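PDB 1X9G: putative MAR1, which is of unknown function but belongs to the isochorismatase superfamily and is putatively a MAR1 ribonuclease. Local coordinates for residues E170-L174 with I188-L192. Numbering follows the deposited sequence.
Sequences ESILL and ISKLL
L192 and L173 lose the most surface in this contact, 92 and 78 Å² of the 266 Å² buried in all, both sides summed. Residues 170-174 are helical (phi between -54° and -70°, psi between -23° and -47°), and the backbone of 188-192 also keeps to helical angles. The register fixes their relative sense: the CA atoms of E170 and L192 lie 6.6 Å apart and those of L173 and I188 7.4 Å apart, so the segments run in roughly opposite directions.

L192 points its CA-to-CB bond at the opposing helix, with chi1 -96° and chi2 29°, both between wells. This conformation divides its methyls: CD1 lies 3.4 Å from CD1 of L173, whereas CD2 lies 3.6 Å from CD2 of L174. L173, also directed across the interface, is m at chi1 with chi2 off at -146°. Its CD1 additionally meets CG2 of I188 at 3.8 Å and CB of L191 at 4.1 Å, so one methyl touches three residues, spaced about one helical turn from I188 to L191 and L192. No hydrogen bond crosses the interface. E170 (chi1 and chi2 both t) closes one end, its OE1 standing 3.8 Å from CG of L192, while its OE2 is hydrogen-bonded to NE2 of H118 of the second subunit.

L52 of helix 39-55 packs on both L173 and I188, extending the apolar layer. The geometry is that of roughly antiparallel packing between the two C-terminal helices, 169-176 and 185-191, which follow the last strand of the six-stranded parallel sheet (order 3-2-1-4-5-6) in the Rossmann-like alpha/beta fold of the isochorismatase superfamily.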
ATOM      1  N   GLU A 170       5.814  19.481   6.765  1.00 51.53           N
ATOM      2  CA  GLU A 170       7.220  19.636   7.127  1.00 52.38           C
ATOM      3  C   GLU A 170       8.088  18.999   6.062  1.00 52.65           C
ATOM      4  O   GLU A 170       9.018  19.604   5.602  1.00 52.88           O
ATOM      5  CB  GLU A 170       7.548  19.166   8.553  1.00 52.25           C
ATOM      6  CG  GLU A 170       9.011  18.910   8.807  1.00 51.49           C
ATOM      7  CD  GLU A 170       9.339  18.735  10.286  1.00 53.07           C
ATOM      8  OE1 GLU A 170       9.017  19.692  11.012  1.00 55.85           O
ATOM      9  OE2 GLU A 170       9.934  17.686  10.728  1.00 51.18           O
ATOM     10  N   SER A 171       7.741  17.810   5.598  1.00 53.47           N
ATOM     11  CA  SER A 171       8.509  17.188   4.504  1.00 52.39           C
ATOM     12  C   SER A 171       8.596  18.113   3.321  1.00 52.02           C
ATOM     13  O   SER A 171       9.632  18.269   2.747  1.00 53.19           O
ATOM     14  CB  SER A 171       7.814  15.917   4.007  1.00 51.81           C
ATOM     15  OG  SER A 171       8.756  15.103   3.316  1.00 50.64           O
ATOM     16  N   ILE A 172       7.473  18.684   2.928  1.00 52.34           N
ATOM     17  CA  ILE A 172       7.401  19.584   1.776  1.00 51.83           C
ATOM     18  C   ILE A 172       8.204  20.897   1.913  1.00 53.42           C
ATOM     19  O   ILE A 172       8.862  21.294   0.935  1.00 53.17           O
ATOM     20  CB  ILE A 172       5.921  19.890   1.430  1.00 52.20           C
ATOM     21  CG1 ILE A 172       5.294  18.703   0.689  1.00 51.06           C
ATOM     22  CG2 ILE A 172       5.778  21.137   0.540  1.00 50.38           C
ATOM     23  CD1 ILE A 172       3.740  18.888   0.490  1.00 50.11           C
ATOM     24  N   LEU A 173       8.158  21.575   3.078  1.00 53.50           N
ATOM     25  CA  LEU A 173       8.991  22.779   3.254  1.00 55.50           C
ATOM     26  C   LEU A 173      10.481  22.476   3.064  1.00 56.25           C
ATOM     27  O   LEU A 173      11.149  23.151   2.317  1.00 57.69           O
ATOM     28  CB  LEU A 173       8.780  23.500   4.592  1.00 55.51           C
ATOM     29  CG  LEU A 173       7.430  24.071   5.039  1.00 56.66           C
ATOM     30  CD1 LEU A 173       7.627  25.345   5.854  1.00 58.06           C
ATOM     31  CD2 LEU A 173       6.374  24.292   3.914  1.00 57.11           C
ATOM     32  N   LEU A 174      10.959  21.415   3.696  1.00 57.04           N
ATOM     33  CA  LEU A 174      12.310  20.903   3.574  1.00 56.54           C
ATOM     34  C   LEU A 174      12.740  20.445   2.190  1.00 57.34           C
ATOM     35  O   LEU A 174      13.940  20.326   1.910  1.00 57.69           O
ATOM     36  CB  LEU A 174      12.442  19.720   4.534  1.00 55.56           C
ATOM     37  CG  LEU A 174      12.348  20.095   6.016  1.00 56.60           C
ATOM     38  CD1 LEU A 174      12.768  18.940   6.924  1.00 57.19           C
ATOM     39  CD2 LEU A 174      13.204  21.365   6.345  1.00 57.01           C
ATOM     40  N   ILE A 188      12.109  30.115   6.831  1.00 71.18           N
ATOM     41  CA  ILE A 188      11.323  28.908   6.631  1.00 69.98           C
ATOM     42  C   ILE A 188      11.396  27.999   7.852  1.00 71.04           C
ATOM     43  O   ILE A 188      10.385  27.409   8.262  1.00 70.72           O
ATOM     44  CB  ILE A 188      11.765  28.185   5.352  1.00 69.72           C
ATOM     45  CG1 ILE A 188      11.471  29.083   4.140  1.00 68.21           C
ATOM     46  CG2 ILE A 188      11.042  26.855   5.214  1.00 69.88           C
ATOM     47  CD1 ILE A 188      11.892  28.538   2.771  1.00 68.10           C
ATOM     48  N   SER A 189      12.590  27.909   8.438  1.00 71.40           N
ATOM     49  CA  SER A 189      12.817  27.175   9.688  1.00 71.67           C
ATOM     50  C   SER A 189      11.831  27.618  10.778  1.00 71.84           C
ATOM     51  O   SER A 189      11.347  26.805  11.563  1.00 71.66           O
ATOM     52  CB  SER A 189      14.272  27.390  10.147  1.00 72.05           C
ATOM     53  OG  SER A 189      14.566  26.758  11.379  1.00 72.64           O
ATOM     54  N   LYS A 190      11.541  28.914  10.808  1.00 71.57           N
ATOM     55  CA  LYS A 190      10.702  29.509  11.830  1.00 71.87           C
ATOM     56  C   LYS A 190       9.251  29.012  11.775  1.00 71.33           C
ATOM     57  O   LYS A 190       8.594  28.838  12.816  1.00 71.79           O
ATOM     58  CB  LYS A 190      10.812  31.048  11.712  1.00 72.88           C
ATOM     59  CG  LYS A 190       9.551  31.877  12.008  1.00 75.24           C
ATOM     60  CD  LYS A 190       9.474  33.124  11.112  1.00 78.90           C
ATOM     61  CE  LYS A 190       8.643  32.885   9.823  1.00 78.49           C
ATOM     62  NZ  LYS A 190       7.322  33.647   9.808  1.00 79.59           N
ATOM     63  N   LEU A 191       8.758  28.801  10.561  1.00 70.28           N
ATOM     64  CA  LEU A 191       7.454  28.184  10.326  1.00 69.47           C
ATOM     65  C   LEU A 191       7.372  26.792  10.957  1.00 69.84           C
ATOM     66  O   LEU A 191       6.423  26.476  11.674  1.00 69.39           O
ATOM     67  CB  LEU A 191       7.209  28.091   8.825  1.00 68.69           C
ATOM     68  CG  LEU A 191       7.149  29.446   8.138  1.00 67.78           C
ATOM     69  CD1 LEU A 191       7.033  29.342   6.629  1.00 65.53           C
ATOM     70  CD2 LEU A 191       5.960  30.221   8.736  1.00 69.05           C
ATOM     71  N   LEU A 192       8.398  25.986  10.696  1.00 70.46           N
ATOM     72  CA  LEU A 192       8.561  24.624  11.233  1.00 71.33           C
ATOM     73  C   LEU A 192       8.613  24.492  12.767  1.00 72.10           C
ATOM     74  O   LEU A 192       8.519  23.379  13.299  1.00 72.11           O
ATOM     75  CB  LEU A 192       9.839  23.998  10.643  1.00 70.46           C
ATOM     76  CG  LEU A 192       9.815  23.085   9.413  1.00 71.40           C
ATOM     77  CD1 LEU A 192       8.675  23.357   8.427  1.00 69.38           C
ATOM     78  CD2 LEU A 192      11.177  23.121   8.712  1.00 72.10           C
TER